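Long-range contacts in kappa-carrageenase (Pseudoalteromonas carrageenovora, PDB 5OCQ), which cuts kappa-carrageenan from within, hydrolysing the beta-1,4 linkages between D-galactose 4-sulfate and 3,6-anhydro-D-galactose: residues A118-S123 with Y137-V142; K56-T61 with P259-V264; S154-H159 with W208-E213. The protein carries 1 engineered substitution. All coordinates share one frame; numbering follows the deposited sequence.

Contact 1 of 3, residues A118-S123 with Y137-V142; sequences AFWMYS and YSEIDV. With G4S (4-O-sulfo-beta-D-galactopyranose), chain C; 9RN (3,6-anhydro-alpha-D-galactopyranose), chain B.
Ser123 OG is gripped by two groups: Ser138 N donates to it over 3.2 Å in an almost straight bond (171°), and Arg225 NE bonds it from outside the pair. The two strands are antiparallel neighbours in the beta jelly roll of a GH16 hydrolase and line its sugar-binding cleft. Their middle is held by the reciprocal bonds Met121 N to Ile140 O (2.8 Å) and Ile140 N to Met121 O. Met121 and Ile140 point together to one side of the sheet, lying side by side. On the other side Trp120, Tyr122, Glu139 and Asp141 meet the bound sugars. The Trp120 indole, swung into place by CG sitting between the backbone N and carbonyl carbon (chi1 59°), presents one face to the sulfated galactose, whose C6 stands 3.7 Å above the plane, offset toward the rim; Ser232 OG pairs with the indole NE1. Extended beyond CG, Glu139, the nucleophile, brings OE2 to 3.0 Å from the galactose C1, consistent with attack at that carbon. Its OE1 accepts a 2.6 Å bond from Tyr137 OH, which comes from above the carboxylate plane. Asp141, also an active-site residue, lies beside the engineered Asp144 at the proton-donor position. Where the second strand turns its corner, Val142 CG2 rests over the Phe119 ring, 4.0 Å from its centroid.

Contact 2 of 3, residues K56-T61 with P259-V264; sequences KLKLTT and PTSMEV
Strands 56-61 and 260-264 run antiparallel, their axes 4.6 Å apart at closest approach, and six backbone hydrogen bonds tie them in the reciprocal pairs Leu57 with Val264, Leu59 with Met262 and Thr61 with Thr260. Between these lie the non-hydrogen-bonded pairs, whose side chains share one side of the ladder. There Thr60 OG1 and Ser261 OG form a 2.7 Å hydrogen bond, both hydroxyls lying beside their own backbone N. The chain of Lys58 leans diagonally on the same serine, Lys58 CG meeting Ser261 CB at a tight 3.5 Å. It then bends at chi3 (-59°) and runs alongside Glu263, yet Lys58 NZ stops 4.1 Å from Glu263 OE2, beyond a salt bridge, so the attraction is probably loose. This pairing joins an early strand of the GH16 jelly roll to its last one, across nearly 200 residues of chain. The opposite side of the ladder, buried, is mostly apolar but carries Thr61 and Thr260. On it Leu59 CB lies 3.8 Å from Met262 CG, the two side chains running side by side and both reaching strand 227-235. Thr61 OG1 bonds Ser88 OG and Gln233 NE2, and the same Gln233 NE2 also reaches Thr260 O. Pro259, entered through a cis peptide bond, sets its CB 3.8 Å from Thr60 CG2.

Contact 3 of 3, residues S154-H159 with W208-E213; sequences SDHDLH and WYVDGE. With G4S (4-O-sulfo-beta-D-galactopyranose), chain C.
His156 lays its CB over the five-membered ring of Trp208, 3.7 Å from the centroid and 20° off the normal, in a CH-pi contact. Beside the catalytic strand 135-141 of the GH16 jelly roll, this joins the break in strand 153-164 to the end of strand 205-210, just before a type I' turn. The histidine ring, its CG beside the backbone N (chi1 -51°), turns an edge toward the indole face in an offset edge-to-face pair with planes at 71°. That ring is fixed at both nitrogens: NE2 pairs with Ser154 OG at 2.8 Å, and ND1 with Val142 O. Further along the same indole face, His156 O stands 3.5 Å above the plane, toward the rim. Leu158 comes instead to the edge of the six-membered ring, CD2 touching Trp208 CZ2 at 3.7 Å. Trp208 NE1 donates to Asp141 O, tying the indole to the backbone of an active-site residue. An alanine here would remove the indole and is likely to leave a gap beside His156 CB and Leu158, and the Asp141 carbonyl without this partner. Val210 crosses the imidazole at about a right angle, its CG2 3.7 Å from His156 CE1.

Contacts 1 and 3 are both fully buried, whereas contact 2 is partly open on the side of its lysines and glutamate. The first and third adjoin through neighbouring strands 135-141 and 153-164: Asp141 N probably bonds Asp157 O, and both reach the same sulfated galactose, His159 supplying that link for contact 3. Contact 2 closes a chain loop that encloses the other two; it meets contact 1 in light packing of Met262 against Ala118 but stays about 12 Å from contact 3 at the nearest atoms. Chemistry follows place: a strand ladder carrying acids and aromatics at the cleft, a ladder with one polar and one mostly apolar side further off, and, beside the catalytic strand, an indole packed by side chains and a carbonyl without cross-strand pairing.

Contact 1 of 3, residues A118-S123 with Y137-V142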
loop_
_atom_site.group_PDB
_atom_site.type_symbol
_atom_site.label_atom_id
_atom_site.label_comp_id
_atom_site.label_asym_id
_atom_site.label_seq_id
_atom_site.Cartn_x
_atom_site.Cartn_y
_atom_site.Cartn_z
ATOM N N ALA A 118 -2.968 -3.329 -3.020
ATOM C CA ALA A 118 -2.902 -2.315 -1.953
ATOM C C ALA A 118 -2.729 -0.934 -2.487
ATOM O O ALA A 118 -2.119 -0.685 -3.553
ATOM C CB ALA A 118 -1.721 -2.628 -1.142
ATOM N N PHE A 119 -3.232 0.052 -1.709
ATOM C CA PHE A 119 -3.090 1.471 -2.048
ATOM C C PHE A 119 -2.653 2.101 -0.734
ATOM O O PHE A 119 -3.301 1.861 0.305
ATOM C CB PHE A 119 -4.454 2.049 -2.532
ATOM C CG PHE A 119 -4.526 3.549 -2.748
ATOM C CD1 PHE A 119 -3.455 4.280 -3.363
ATOM C CD2 PHE A 119 -5.717 4.247 -2.494
ATOM C CE1 PHE A 119 -3.618 5.613 -3.607
ATOM C CE2 PHE A 119 -5.833 5.617 -2.697
ATOM C CZ PHE A 119 -4.792 6.320 -3.287
ATOM N N TRP A 120 -1.480 2.696 -0.692
ATOM C CA TRP A 120 -0.768 3.003 0.552
ATOM C C TRP A 120 0.282 4.072 0.321
ATOM O O TRP A 120 0.466 4.506 -0.842
ATOM C CB TRP A 120 -0.167 1.778 1.229
ATOM C CG TRP A 120 0.837 1.018 0.378
ATOM C CD1 TRP A 120 0.576 0.397 -0.809
ATOM C CD2 TRP A 120 2.215 0.765 0.682
ATOM N NE1 TRP A 120 1.730 -0.248 -1.294
ATOM C CE2 TRP A 120 2.752 -0.002 -0.414
ATOM C CE3 TRP A 120 3.075 1.129 1.724
ATOM C CZ2 TRP A 120 4.090 -0.435 -0.406
ATOM C CZ3 TRP A 120 4.365 0.661 1.743
ATOM C CH2 TRP A 120 4.867 -0.076 0.664
ATOM N N MET A 121 0.854 4.590 1.406
ATOM C CA MET A 121 1.902 5.627 1.262
ATOM C C MET A 121 2.920 5.393 2.385
ATOM O O MET A 121 2.551 4.972 3.508
ATOM C CB MET A 121 1.341 7.060 1.259
ATOM C CG MET A 121 0.673 7.436 2.550
ATOM S SD MET A 121 -0.236 9.013 2.418
ATOM C CE MET A 121 -1.758 8.381 1.803
ATOM N N TYR A 122 4.211 5.671 2.109
ATOM C CA TYR A 122 5.278 5.376 3.101
ATOM C C TYR A 122 6.435 6.281 2.960
ATOM O O TYR A 122 6.756 6.728 1.859
ATOM C CB TYR A 122 5.684 3.915 3.055
ATOM C CG TYR A 122 6.477 3.469 1.825
ATOM C CD1 TYR A 122 5.930 3.454 0.534
ATOM C CD2 TYR A 122 7.819 3.078 1.926
ATOM C CE1 TYR A 122 6.676 2.980 -0.534
ATOM C CE2 TYR A 122 8.578 2.596 0.795
ATOM C CZ TYR A 122 7.995 2.576 -0.427
ATOM O OH TYR A 122 8.749 2.086 -1.481
ATOM N N SER A 123 7.187 6.473 4.053
ATOM C CA SER A 123 8.378 7.290 4.030
ATOM C C SER A 123 9.655 6.495 4.007
ATOM O O SER A 123 9.627 5.292 4.079
ATOM C CB SER A 123 8.399 8.205 5.328
ATOM O OG SER A 123 8.693 7.374 6.456
ATOM N N TYR A 137 9.699 6.366 10.961
ATOM C CA TYR A 137 8.968 5.765 9.730
ATOM C C TYR A 137 7.501 5.977 9.889
ATOM O O TYR A 137 6.963 5.724 11.005
ATOM C CB TYR A 137 9.272 4.287 9.611
ATOM C CG TYR A 137 8.514 3.565 8.519
ATOM C CD1 TYR A 137 8.804 3.822 7.209
ATOM C CD2 TYR A 137 7.575 2.611 8.815
ATOM C CE1 TYR A 137 8.129 3.182 6.190
ATOM C CE2 TYR A 137 6.851 1.951 7.818
ATOM C CZ TYR A 137 7.166 2.233 6.477
ATOM O OH TYR A 137 6.483 1.572 5.473
ATOM N N SER A 138 6.818 6.451 8.827
ATOM C CA SER A 138 5.375 6.619 8.807
ATOM C C SER A 138 4.797 5.928 7.569
ATOM O O SER A 138 5.359 6.062 6.489
ATOM C CB SER A 138 4.961 8.152 8.658
ATOM O OG SER A 138 5.404 8.950 9.788
ATOM N N GLU A 139 3.766 5.131 7.774
ATOM C CA GLU A 139 3.028 4.424 6.718
ATOM C C GLU A 139 1.549 4.481 6.928
ATOM O O GLU A 139 1.066 4.135 7.980
ATOM C CB GLU A 139 3.537 2.964 6.555
ATOM C CG GLU A 139 2.797 2.145 5.597
ATOM C CD GLU A 139 3.176 0.696 5.548
ATOM O OE1 GLU A 139 4.291 0.306 6.010
ATOM O OE2 GLU A 139 2.353 -0.053 4.942
ATOM N N ILE A 140 0.787 4.940 5.937
ATOM C CA ILE A 140 -0.669 4.905 5.934
ATOM C C ILE A 140 -1.147 3.936 4.850
ATOM O O ILE A 140 -0.806 4.207 3.646
ATOM C CB ILE A 140 -1.295 6.322 5.729
ATOM C CG1 ILE A 140 -0.794 7.338 6.778
ATOM C CG2 ILE A 140 -2.854 6.207 5.673
ATOM C CD1 ILE A 140 -1.255 8.767 6.618
ATOM N N ASP A 141 -1.888 2.886 5.198
ATOM C CA ASP A 141 -2.444 1.981 4.210
ATOM C C ASP A 141 -3.873 2.425 3.942
ATOM O O ASP A 141 -4.773 2.339 4.844
ATOM C CB ASP A 141 -2.419 0.558 4.685
ATOM C CG ASP A 141 -1.012 0.005 4.888
ATOM O OD1 ASP A 141 0.013 0.686 4.485
ATOM O OD2 ASP A 141 -0.846 -1.136 5.430
ATOM N N VAL A 142 -4.162 2.926 2.757
ATOM C CA VAL A 142 -5.540 3.328 2.397
ATOM C C VAL A 142 -6.425 2.097 2.380
ATOM O O VAL A 142 -7.563 2.098 2.907
ATOM C CB VAL A 142 -5.653 4.069 1.070
ATOM C CG1 VAL A 142 -7.085 4.638 0.820
ATOM C CG2 VAL A 142 -4.612 5.148 0.983
HETATM C C1 G4S C . 2.111 -3.003 5.207
HETATM C C2 G4S C . 3.611 -3.223 5.062
HETATM C C3 G4S C . 4.215 -2.597 3.786
HETATM C C4 G4S C . 3.312 -2.987 2.597
HETATM C C5 G4S C . 1.861 -2.544 2.871
HETATM C C6 G4S C . 0.890 -2.667 1.731
HETATM O O1 G4S C . 1.624 -3.964 6.189
HETATM O O2 G4S C . 4.302 -2.566 6.189
HETATM O O4 G4S C . 3.318 -4.430 2.584
HETATM O O5 G4S C . 1.371 -3.333 3.991
HETATM O O6 G4S C . 0.478 -4.029 1.513
HETATM S S G4S C . 3.998 -5.362 1.384
HETATM O O7 G4S C . 4.054 -4.544 0.142
HETATM O O8 G4S C . 5.361 -5.733 1.925
HETATM O O9 G4S C . 3.017 -6.456 1.251
HETATM C C2 9RN B . 7.710 -2.857 2.708
HETATM C C4 9RN B . 9.294 -2.233 4.525
HETATM C C5 9RN B . 8.269 -1.200 4.913
HETATM C C6 9RN B . 8.558 -0.136 3.876
HETATM O O5 9RN B . 6.947 -1.791 4.735
HETATM O O3 9RN B . 8.980 -0.855 2.720
HETATM C C3 9RN B . 9.054 -2.241 3.027
HETATM O O2 9RN B . 7.777 -4.310 2.988
HETATM C C1 9RN B . 6.568 -2.179 3.428
HETATM O O1 9RN B . 5.515 -3.095 3.635
#

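Contact 2 of 3, residues K56-T61 with P259-V264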
loop_
_atom_site.group_PDB
_atom_site.type_symbol
_atom_site.label_atom_id
_atom_site.label_comp_id
_atom_site.label_asym_id
_atom_site.label_seq_id
_atom_site.Cartn_x
_atom_site.Cartn_y
_atom_site.Cartn_z
ATOM N N LYS A 56 -6.752 2.304 -18.098
ATOM C CA LYS A 56 -6.483 1.612 -16.786
ATOM C C LYS A 56 -5.061 1.171 -16.599
ATOM O O LYS A 56 -4.442 0.651 -17.520
ATOM C CB LYS A 56 -7.298 0.307 -16.644
ATOM C CG LYS A 56 -8.553 0.341 -15.837
ATOM C CD LYS A 56 -9.513 1.239 -16.425
ATOM C CE LYS A 56 -10.926 0.855 -15.990
ATOM N NZ LYS A 56 -11.795 1.383 -17.051
ATOM N N LEU A 57 -4.560 1.330 -15.378
ATOM C CA LEU A 57 -3.309 0.661 -14.960
ATOM C C LEU A 57 -3.582 -0.773 -14.558
ATOM O O LEU A 57 -4.502 -0.989 -13.744
ATOM C CB LEU A 57 -2.663 1.412 -13.801
ATOM C CG LEU A 57 -1.364 0.823 -13.203
ATOM C CD1 LEU A 57 -0.148 0.952 -14.123
ATOM C CD2 LEU A 57 -1.116 1.500 -11.888
ATOM N N LYS A 58 -2.782 -1.740 -15.037
ATOM C CA LYS A 58 -2.837 -3.109 -14.587
ATOM C C LYS A 58 -1.512 -3.465 -13.927
ATOM O O LYS A 58 -0.459 -3.184 -14.478
ATOM C CB LYS A 58 -3.143 -3.952 -15.809
ATOM C CG LYS A 58 -3.152 -5.403 -15.611
ATOM C CD LYS A 58 -3.688 -6.199 -16.847
ATOM C CE LYS A 58 -5.110 -5.843 -17.253
ATOM N NZ LYS A 58 -5.704 -6.849 -18.199
ATOM N N LEU A 59 -1.566 -3.996 -12.702
ATOM C CA LEU A 59 -0.399 -4.464 -12.008
ATOM C C LEU A 59 -0.557 -5.973 -11.885
ATOM O O LEU A 59 -1.560 -6.457 -11.265
ATOM C CB LEU A 59 -0.231 -3.801 -10.634
ATOM C CG LEU A 59 -0.147 -2.287 -10.684
ATOM C CD1 LEU A 59 -0.109 -1.695 -9.273
ATOM C CD2 LEU A 59 1.090 -1.825 -11.402
ATOM N N THR A 60 0.442 -6.739 -12.355
ATOM C CA THR A 60 0.312 -8.172 -12.528
ATOM C C THR A 60 1.297 -8.928 -11.701
ATOM O O THR A 60 2.457 -8.556 -11.607
ATOM C CB THR A 60 0.522 -8.518 -14.018
ATOM O OG1 THR A 60 -0.486 -7.856 -14.786
ATOM C CG2 THR A 60 0.398 -10.054 -14.194
ATOM N N THR A 61 0.854 -9.993 -11.006
ATOM C CA THR A 61 1.763 -10.912 -10.293
ATOM C C THR A 61 1.930 -12.218 -11.134
ATOM O O THR A 61 0.866 -12.774 -11.625
ATOM C CB THR A 61 1.206 -11.281 -8.894
ATOM O OG1 THR A 61 1.006 -10.082 -8.105
ATOM C CG2 THR A 61 2.137 -12.160 -8.150
ATOM N N PRO A 259 -0.772 -15.974 -14.227
ATOM C CA PRO A 259 -0.683 -14.543 -13.729
ATOM C C PRO A 259 -2.059 -14.004 -13.274
ATOM O O PRO A 259 -3.106 -14.546 -13.683
ATOM C CB PRO A 259 -0.205 -13.779 -14.932
ATOM C CG PRO A 259 -0.584 -14.641 -16.134
ATOM C CD PRO A 259 -0.524 -16.056 -15.665
ATOM N N THR A 260 -2.102 -13.031 -12.390
ATOM C CA THR A 260 -3.358 -12.416 -11.974
ATOM C C THR A 260 -3.123 -10.918 -11.723
ATOM O O THR A 260 -2.004 -10.590 -11.280
ATOM C CB THR A 260 -3.968 -13.116 -10.738
ATOM O OG1 THR A 260 -5.320 -12.648 -10.522
ATOM C CG2 THR A 260 -3.114 -12.947 -9.427
ATOM N N SER A 261 -4.074 -10.077 -12.087
ATOM C CA SER A 261 -3.848 -8.601 -12.112
ATOM C C SER A 261 -4.946 -7.808 -11.406
ATOM O O SER A 261 -6.153 -8.017 -11.686
ATOM C CB SER A 261 -3.869 -8.131 -13.542
ATOM O OG SER A 261 -2.914 -8.878 -14.320
ATOM N N MET A 262 -4.534 -6.834 -10.637
ATOM C CA MET A 262 -5.428 -5.748 -10.199
ATOM C C MET A 262 -5.498 -4.663 -11.255
ATOM O O MET A 262 -4.530 -4.536 -12.078
ATOM C CB MET A 262 -4.947 -5.173 -8.855
ATOM C CG MET A 262 -3.602 -4.476 -8.952
ATOM S SD MET A 262 -2.928 -3.834 -7.365
ATOM C CE MET A 262 -3.674 -2.261 -7.123
ATOM N N GLU A 263 -6.577 -3.901 -11.279
ATOM C CA GLU A 263 -6.773 -2.787 -12.212
ATOM C C GLU A 263 -7.144 -1.524 -11.472
ATOM O O GLU A 263 -7.907 -1.545 -10.484
ATOM C CB GLU A 263 -7.847 -3.073 -13.276
ATOM C CG GLU A 263 -7.572 -4.277 -14.099
ATOM C CD GLU A 263 -8.554 -4.543 -15.255
ATOM O OE1 GLU A 263 -9.225 -3.648 -15.782
ATOM O OE2 GLU A 263 -8.631 -5.721 -15.635
ATOM N N VAL A 264 -6.561 -0.406 -11.918
ATOM C CA VAL A 264 -6.713 0.913 -11.370
ATOM C C VAL A 264 -7.203 1.860 -12.455
ATOM O O VAL A 264 -6.462 2.155 -13.410
ATOM C CB VAL A 264 -5.439 1.466 -10.653
ATOM C CG1 VAL A 264 -5.756 2.740 -9.889
ATOM C CG2 VAL A 264 -4.771 0.394 -9.744
#

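Contact 3 of 3, residues S154-H159 with W208-E213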
loop_
_atom_site.group_PDB
_atom_site.type_symbol
_atom_site.label_atom_id
_atom_site.label_comp_id
_atom_site.label_asym_id
_atom_site.label_seq_id
_atom_site.Cartn_x
_atom_site.Cartn_y
_atom_site.Cartn_z
ATOM N N SER A 154 -11.660 -6.302 4.547
ATOM C CA SER A 154 -10.594 -5.371 4.225
ATOM C C SER A 154 -9.924 -4.832 5.399
ATOM O O SER A 154 -10.472 -4.870 6.567
ATOM C CB SER A 154 -11.130 -4.299 3.297
ATOM O OG SER A 154 -12.124 -3.535 3.930
ATOM N N ASP A 155 -8.687 -4.367 5.211
ATOM C CA ASP A 155 -7.892 -3.760 6.281
ATOM C C ASP A 155 -7.456 -2.323 5.882
ATOM O O ASP A 155 -7.208 -2.052 4.675
ATOM C CB ASP A 155 -6.580 -4.510 6.649
ATOM C CG ASP A 155 -6.818 -5.873 7.358
ATOM O OD1 ASP A 155 -7.705 -5.847 8.249
ATOM O OD2 ASP A 155 -6.066 -6.890 7.114
ATOM N N HIS A 156 -7.481 -1.408 6.851
ATOM C CA HIS A 156 -7.244 0.028 6.618
ATOM C C HIS A 156 -6.382 0.523 7.741
ATOM O O HIS A 156 -6.849 1.087 8.708
ATOM C CB HIS A 156 -8.588 0.793 6.531
ATOM C CG HIS A 156 -9.577 0.184 5.572
ATOM N ND1 HIS A 156 -9.675 0.574 4.271
ATOM C CD2 HIS A 156 -10.457 -0.843 5.715
ATOM C CE1 HIS A 156 -10.596 -0.149 3.628
ATOM N NE2 HIS A 156 -11.104 -1.017 4.497
ATOM N N ASP A 157 -5.102 0.215 7.643
ATOM C CA ASP A 157 -4.174 0.206 8.760
ATOM C C ASP A 157 -3.100 1.295 8.773
ATOM O O ASP A 157 -2.829 1.984 7.765
ATOM C CB ASP A 157 -3.469 -1.127 8.817
ATOM C CG ASP A 157 -4.432 -2.329 9.185
ATOM O OD1 ASP A 157 -5.440 -2.019 9.896
ATOM O OD2 ASP A 157 -4.184 -3.494 8.718
ATOM N N LEU A 158 -2.405 1.415 9.918
ATOM C CA LEU A 158 -1.294 2.309 10.087
ATOM C C LEU A 158 -0.088 1.600 10.612
ATOM O O LEU A 158 -0.243 0.660 11.379
ATOM C CB LEU A 158 -1.680 3.462 11.096
ATOM C CG LEU A 158 -2.867 4.340 10.769
ATOM C CD1 LEU A 158 -3.199 5.320 11.917
ATOM C CD2 LEU A 158 -2.504 5.160 9.556
ATOM N N HIS A 159 1.105 2.006 10.174
ATOM C CA HIS A 159 2.408 1.460 10.597
ATOM C C HIS A 159 3.371 2.532 10.888
ATOM O O HIS A 159 3.369 3.609 10.256
ATOM C CB HIS A 159 2.976 0.432 9.578
ATOM C CG HIS A 159 2.026 -0.612 9.137
ATOM N ND1 HIS A 159 0.973 -0.432 8.287
ATOM C CD2 HIS A 159 1.929 -1.877 9.557
ATOM C CE1 HIS A 159 0.351 -1.585 8.074
ATOM N NE2 HIS A 159 0.948 -2.487 8.826
ATOM N N TRP A 208 -10.908 7.092 6.804
ATOM C CA TRP A 208 -10.923 6.212 5.616
ATOM C C TRP A 208 -12.303 6.031 5.036
ATOM O O TRP A 208 -13.295 5.935 5.783
ATOM C CB TRP A 208 -10.373 4.861 5.969
ATOM C CG TRP A 208 -8.934 4.693 6.274
ATOM C CD1 TRP A 208 -7.994 4.100 5.436
ATOM C CD2 TRP A 208 -8.199 4.957 7.492
ATOM N NE1 TRP A 208 -6.816 3.992 6.037
ATOM C CE2 TRP A 208 -6.884 4.484 7.305
ATOM C CE3 TRP A 208 -8.520 5.588 8.743
ATOM C CZ2 TRP A 208 -5.879 4.558 8.291
ATOM C CZ3 TRP A 208 -7.501 5.677 9.706
ATOM C CH2 TRP A 208 -6.201 5.131 9.475
ATOM N N TYR A 209 -12.397 5.863 3.722
ATOM C CA TYR A 209 -13.627 5.790 3.030
ATOM C C TYR A 209 -13.651 4.626 2.056
ATOM O O TYR A 209 -12.636 4.364 1.412
ATOM C CB TYR A 209 -13.814 7.088 2.230
ATOM C CG TYR A 209 -13.985 8.348 3.038
ATOM C CD1 TYR A 209 -12.856 9.022 3.583
ATOM C CD2 TYR A 209 -15.277 8.853 3.269
ATOM C CE1 TYR A 209 -13.021 10.178 4.328
ATOM C CE2 TYR A 209 -15.412 10.003 4.033
ATOM C CZ TYR A 209 -14.312 10.623 4.550
ATOM O OH TYR A 209 -14.389 11.807 5.364
ATOM N N VAL A 210 -14.793 3.938 1.876
ATOM C CA VAL A 210 -14.988 2.915 0.829
ATOM C C VAL A 210 -16.278 3.251 0.166
ATOM O O VAL A 210 -17.362 3.225 0.867
ATOM C CB VAL A 210 -15.058 1.461 1.359
ATOM C CG1 VAL A 210 -15.364 0.471 0.218
ATOM C CG2 VAL A 210 -13.715 1.131 2.123
ATOM N N ASP A 211 -16.282 3.521 -1.131
ATOM C CA ASP A 211 -17.532 3.922 -1.833
ATOM C C ASP A 211 -18.273 5.076 -1.069
ATOM O O ASP A 211 -19.522 5.088 -0.999
ATOM C CB ASP A 211 -18.406 2.659 -2.089
ATOM C CG ASP A 211 -17.938 1.784 -3.234
ATOM O OD1 ASP A 211 -17.063 2.264 -4.033
ATOM O OD2 ASP A 211 -18.516 0.650 -3.417
ATOM N N GLY A 212 -17.514 5.999 -0.487
ATOM C CA GLY A 212 -18.009 7.181 0.112
ATOM C C GLY A 212 -18.476 7.017 1.543
ATOM O O GLY A 212 -18.814 8.011 2.183
ATOM N N GLU A 213 -18.468 5.777 2.058
ATOM C CA GLU A 213 -18.827 5.539 3.483
ATOM C C GLU A 213 -17.574 5.560 4.323
ATOM O O GLU A 213 -16.521 5.012 3.904
ATOM C CB GLU A 213 -19.448 4.219 3.680
ATOM C CG GLU A 213 -20.680 3.947 2.812
ATOM C CD GLU A 213 -21.833 4.870 3.223
ATOM O OE1 GLU A 213 -22.083 5.004 4.458
ATOM O OE2 GLU A 213 -22.438 5.467 2.319
HETATM C C1 G4S C . 2.111 -3.003 5.207
HETATM C C2 G4S C . 3.611 -3.223 5.062
HETATM C C3 G4S C . 4.215 -2.597 3.786
HETATM C C4 G4S C . 3.312 -2.987 2.597
HETATM C C5 G4S C . 1.861 -2.544 2.871
HETATM C C6 G4S C . 0.890 -2.667 1.731
HETATM O O1 G4S C . 1.624 -3.964 6.189
HETATM O O2 G4S C . 4.302 -2.566 6.189
HETATM O O4 G4S C . 3.318 -4.430 2.584
HETATM O O5 G4S C . 1.371 -3.333 3.991
HETATM O O6 G4S C . 0.478 -4.029 1.513
HETATM S S G4S C . 3.998 -5.362 1.384
HETATM O O7 G4S C . 4.054 -4.544 0.142
HETATM O O8 G4S C . 5.361 -5.733 1.925
HETATM O O9 G4S C . 3.017 -6.456 1.251
#